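Local atomic coordinates of group 3 allergen SMIPP-S Yv6023A04 (Sarcoptes scabiei type hominis, PDB entry 3H7O), a protein that is an inactivated scabies mite paralogue of trypsin-like S1 serine proteases, probably lacking the peptidase activity of that family. Residues A[221-224]-A[225-228]; A[201-204]-A[205-209]. The protein carries 3 engineered substitutions. All coordinates share one frame; numbering follows the deposited sequence.

Both contacts are local, each made within one unbroken run of chain, and both lie toward the surface of the two-barrel trypsin-like fold. Their centres are about 34 Å apart, on opposite sides of the chain's centre. Contact 1 is the end of the C-terminal helix 218-225, where isoleucines face the six-stranded barrel; Asp223 and the lysines are exposed, though Lys227 and Lys228 still touch the barrel side. Backbone bonds and methyl packing dominate. Contact 2 is a turn in the loop between strands 192-197 and 209-213 of the other sheet. Its chemistry is polar: a buried glutamate pairs with an arginine, and sulfate and glycerol sit against the turn.

Contact 1 of 2, residues A[221-224]-A[225-228]; sequences IQDI and IKKK
Ile225 N gives a nearly straight hydrogen bond to Ile221 O (2.8 Å, 168° at the hydrogen). The next helical bond, Lys226 N to Gln222 O, is longer at 3.1 Å. Lys227 N then reaches back only three residues, to Ile224 O at 3.0 Å, as the helix gives way to a turn. Among the apolar groups, Ile221 CG2 lies 3.8 Å from Ile225 CD1, the two side chains slanting across each other. Ile224 and Lys227 run side by side, and CD1 of the isoleucine meets the aliphatic CE of the lysine at 3.7 Å. Polar side chains contribute more loosely: Asp223 OD1 and Lys226 NZ stay 4.5 Å apart, an attraction short of a salt bridge. Lys226 CG stands between its own N and carbonyl carbon (chi1 69°), which lays it against Asp223 O. Ile221 and Ile224 rest on Leu39, Phe37 and Ile92 of the barrel strands, while Lys228 makes a cation-pi contact with Trp36. Together these form the last turn of the C-terminal helix characteristic of trypsin-like proteases and the short tail that follows it, a type I turn from Ile225 to Lys228.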
loop_
_atom_site.group_PDB
_atom_site.type_symbol
_atom_site.label_atom_id
_atom_site.label_comp_id
_atom_site.label_asym_id
_atom_site.label_seq_id
_atom_site.Cartn_x
_atom_site.Cartn_y
_atom_site.Cartn_z
ATOM N N ILE A 221 7.991 0.506 -12.851
ATOM C CA ILE A 221 8.506 1.128 -11.621
ATOM C C ILE A 221 9.982 1.518 -11.769
ATOM O O ILE A 221 10.369 2.639 -11.428
ATOM C CB ILE A 221 8.295 0.212 -10.381
ATOM C CG1 ILE A 221 6.801 0.079 -10.060
ATOM C CG2 ILE A 221 9.045 0.751 -9.157
ATOM C CD1 ILE A 221 6.459 -1.093 -9.156
ATOM N N GLN A 222 10.792 0.598 -12.290
ATOM C CA GLN A 222 12.218 0.853 -12.528
ATOM C C GLN A 222 12.447 2.032 -13.474
ATOM O O GLN A 222 13.361 2.827 -13.260
ATOM C CB GLN A 222 12.923 -0.395 -13.068
ATOM C CG GLN A 222 13.233 -1.453 -12.017
ATOM C CD GLN A 222 13.696 -2.775 -12.620
ATOM O OE1 GLN A 222 13.661 -2.973 -13.839
ATOM N NE2 GLN A 222 14.128 -3.691 -11.761
ATOM N N ASP A 223 11.607 2.140 -14.504
ATOM C CA ASP A 223 11.648 3.270 -15.441
ATOM C C ASP A 223 11.389 4.615 -14.762
ATOM O O ASP A 223 12.020 5.617 -15.097
ATOM C CB ASP A 223 10.649 3.064 -16.585
ATOM C CG ASP A 223 11.121 2.040 -17.603
ATOM O OD1 ASP A 223 12.333 1.733 -17.638
ATOM O OD2 ASP A 223 10.273 1.543 -18.375
ATOM N N ILE A 224 10.456 4.633 -13.817
ATOM C CA ILE A 224 10.146 5.851 -13.066
ATOM C C ILE A 224 11.239 6.164 -12.036
ATOM O O ILE A 224 11.673 7.309 -11.927
ATOM C CB ILE A 224 8.749 5.775 -12.385
ATOM C CG1 ILE A 224 7.646 5.413 -13.399
ATOM C CG2 ILE A 224 8.421 7.071 -11.636
ATOM C CD1 ILE A 224 7.502 6.354 -14.590
ATOM N N ILE A 225 11.684 5.144 -11.298
ATOM C CA ILE A 225 12.727 5.299 -10.270
ATOM C C ILE A 225 14.010 5.922 -10.825
ATOM O O ILE A 225 14.636 6.753 -10.164
ATOM C CB ILE A 225 13.056 3.948 -9.560
ATOM C CG1 ILE A 225 11.989 3.616 -8.517
ATOM C CG2 ILE A 225 14.444 3.983 -8.895
ATOM C CD1 ILE A 225 12.215 2.288 -7.809
ATOM N N LYS A 226 14.382 5.527 -12.039
ATOM C CA LYS A 226 15.621 6.000 -12.668
ATOM C C LYS A 226 15.578 7.469 -13.117
ATOM O O LYS A 226 16.600 8.022 -13.526
ATOM C CB LYS A 226 16.022 5.080 -13.832
ATOM C CG LYS A 226 15.104 5.151 -15.049
ATOM C CD LYS A 226 15.319 3.982 -16.008
ATOM C CE LYS A 226 16.524 4.186 -16.904
ATOM N NZ LYS A 226 16.666 3.067 -17.881
ATOM N N LYS A 227 14.401 8.092 -13.031
ATOM C CA LYS A 227 14.232 9.513 -13.376
ATOM C C LYS A 227 15.056 10.440 -12.481
ATOM O O LYS A 227 15.537 11.478 -12.936
ATOM C CB LYS A 227 12.757 9.924 -13.327
ATOM C CG LYS A 227 11.904 9.366 -14.456
ATOM C CD LYS A 227 10.501 9.964 -14.428
ATOM C CE LYS A 227 9.586 9.309 -15.452
ATOM N NZ LYS A 227 10.056 9.484 -16.857
ATOM N N LYS A 228 15.198 10.068 -11.209
ATOM C CA LYS A 228 16.090 10.774 -10.281
ATOM C C LYS A 228 16.662 9.850 -9.203
ATOM O O LYS A 228 16.015 8.907 -8.756
ATOM C CB LYS A 228 15.416 12.007 -9.653
ATOM C CG LYS A 228 13.936 11.859 -9.338
ATOM C CD LYS A 228 13.446 12.903 -8.332
ATOM C CE LYS A 228 13.320 14.301 -8.921
ATOM N NZ LYS A 228 12.469 15.175 -8.053
ATOM O OXT LYS A 228 17.795 10.022 -8.752
#

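Contact 2 of 2, residues A[201-204]-A[205-209]; sequences PKRP and EGAPE. With GOL (glycerol), chain E; SO4 (sulfate ion), chain D.
Arg203 grips the carboxylate of Glu209 end-on in a two-bond salt bridge, NH1 to OE1 and NH2 to OE2, each 2.7 Å. The fit is not coplanar: guanidinium and carboxylate planes stand 61° apart, and both oxygens are met from above the carboxylate plane. A bend at chi2 (-63°) brings the end of the glutamate back toward the arginine, although its CB starts out in the other direction. The paired bonds fix the rotation of the guanidinium, and Ala207 O lies over one face of the group. Glu209 OE2 is also bonded by Leu178 N, so this buried, probably charged oxygen has two donors.

The backbone closes a type II beta turn from Pro204 to Ala207, with Ala207 N bonded to Pro204 O at 3.2 Å. Gly206 takes the positive phi usual at the third position of such a turn. Ala207 CB packs on Pro204 CD at 3.8 Å.

Two bound molecules, probably from the crystallisation liquor, add further polar contacts. Gly206 N donates a straight bond to sulfate O4 (2.7 Å, 168°), and Ser177 OG bonds the same ion. Glycerol O1 accepts from Arg203 NH2 at 2.8 Å, near the guanidinium plane.

Past the turn, Pro208 carries the chain into strand 209-213, where Glu209 pairs through its backbone with Ala171 of strand 168-172. Tyr159 of helix 152-159 packs against Arg203 and Ala207 and bonds Pro208 O, while Pro208 touches that helix as well as strands 143-150 and 168-172.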
loop_
_atom_site.group_PDB
_atom_site.type_symbol
_atom_site.label_atom_id
_atom_site.label_comp_id
_atom_site.label_asym_id
_atom_site.label_seq_id
_atom_site.Cartn_x
_atom_site.Cartn_y
_atom_site.Cartn_z
ATOM N N PRO A 201 -14.579 -1.990 -1.748
ATOM C CA PRO A 201 -15.639 -1.733 -0.763
ATOM C C PRO A 201 -16.858 -2.653 -0.899
ATOM O O PRO A 201 -17.512 -2.959 0.100
ATOM C CB PRO A 201 -16.037 -0.274 -1.041
ATOM C CG PRO A 201 -15.469 0.045 -2.394
ATOM C CD PRO A 201 -14.224 -0.768 -2.490
ATOM N N LYS A 202 -17.152 -3.093 -2.120
ATOM C CA LYS A 202 -18.342 -3.910 -2.373
ATOM C C LYS A 202 -18.076 -5.418 -2.319
ATOM O O LYS A 202 -18.948 -6.217 -2.669
ATOM C CB LYS A 202 -18.987 -3.513 -3.706
ATOM C CG LYS A 202 -19.627 -2.134 -3.673
ATOM C CD LYS A 202 -20.074 -1.675 -5.052
ATOM C CE LYS A 202 -20.592 -0.238 -5.009
ATOM N NZ LYS A 202 -19.543 0.741 -4.583
ATOM N N ARG A 203 -16.886 -5.800 -1.860
ATOM C CA ARG A 203 -16.489 -7.207 -1.786
ATOM C C ARG A 203 -17.424 -8.034 -0.896
ATOM O O ARG A 203 -18.040 -7.492 0.029
ATOM C CB ARG A 203 -15.042 -7.333 -1.308
ATOM C CG ARG A 203 -14.846 -7.155 0.187
ATOM C CD ARG A 203 -13.378 -7.056 0.507
ATOM N NE ARG A 203 -13.073 -7.514 1.858
ATOM C CZ ARG A 203 -11.908 -7.320 2.468
ATOM N NH1 ARG A 203 -10.932 -6.659 1.855
ATOM N NH2 ARG A 203 -11.724 -7.781 3.695
ATOM N N PRO A 204 -17.540 -9.345 -1.175
ATOM C CA PRO A 204 -18.451 -10.160 -0.384
ATOM C C PRO A 204 -17.890 -10.439 1.001
ATOM O O PRO A 204 -16.683 -10.349 1.214
ATOM C CB PRO A 204 -18.547 -11.471 -1.178
ATOM C CG PRO A 204 -17.897 -11.203 -2.487
ATOM C CD PRO A 204 -16.892 -10.138 -2.233
ATOM N N GLU A 205 -18.777 -10.766 1.931
ATOM C CA GLU A 205 -18.382 -11.201 3.255
ATOM C C GLU A 205 -17.433 -12.397 3.158
ATOM O O GLU A 205 -17.675 -13.331 2.390
ATOM C CB GLU A 205 -19.626 -11.592 4.043
ATOM C CG GLU A 205 -19.417 -11.690 5.533
ATOM C CD GLU A 205 -20.601 -12.324 6.217
ATOM O OE1 GLU A 205 -20.835 -13.535 6.006
ATOM O OE2 GLU A 205 -21.301 -11.608 6.959
ATOM N N GLY A 206 -16.347 -12.350 3.924
ATOM C CA GLY A 206 -15.405 -13.464 4.001
ATOM C C GLY A 206 -14.360 -13.505 2.899
ATOM O O GLY A 206 -13.475 -14.362 2.917
ATOM N N ALA A 207 -14.452 -12.577 1.947
ATOM C CA ALA A 207 -13.540 -12.534 0.799
ATOM C C ALA A 207 -12.075 -12.393 1.216
ATOM O O ALA A 207 -11.770 -11.721 2.206
ATOM C CB ALA A 207 -13.920 -11.398 -0.147
ATOM N N PRO A 208 -11.159 -13.011 0.447
ATOM C CA PRO A 208 -9.736 -12.804 0.713
ATOM C C PRO A 208 -9.336 -11.371 0.387
ATOM O O PRO A 208 -10.067 -10.664 -0.309
ATOM C CB PRO A 208 -9.041 -13.761 -0.267
ATOM C CG PRO A 208 -10.114 -14.669 -0.791
ATOM C CD PRO A 208 -11.378 -13.887 -0.719
ATOM N N GLU A 209 -8.188 -10.946 0.904
ATOM C CA GLU A 209 -7.621 -9.656 0.543
ATOM C C GLU A 209 -6.983 -9.753 -0.841
ATOM O O GLU A 209 -6.469 -10.808 -1.219
ATOM C CB GLU A 209 -6.594 -9.200 1.588
ATOM C CG GLU A 209 -7.138 -9.096 3.023
ATOM C CD GLU A 209 -8.256 -8.061 3.190
ATOM O OE1 GLU A 209 -8.332 -7.100 2.393
ATOM O OE2 GLU A 209 -9.055 -8.201 4.143
HETATM C C1 GOL E . -12.721 -11.341 5.308
HETATM O O1 GOL E . -12.859 -10.140 4.580
HETATM C C2 GOL E . -11.340 -11.444 5.946
HETATM O O2 GOL E . -10.328 -11.348 4.959
HETATM C C3 GOL E . -11.278 -12.765 6.709
HETATM O O3 GOL E . -9.953 -13.196 6.924
HETATM S S SO4 D . -15.812 -9.564 6.485
HETATM O O1 SO4 D . -15.404 -10.742 7.242
HETATM O O2 SO4 D . -14.833 -8.497 6.675
HETATM O O3 SO4 D . -17.124 -9.112 6.940
HETATM O O4 SO4 D . -15.887 -9.915 5.074
#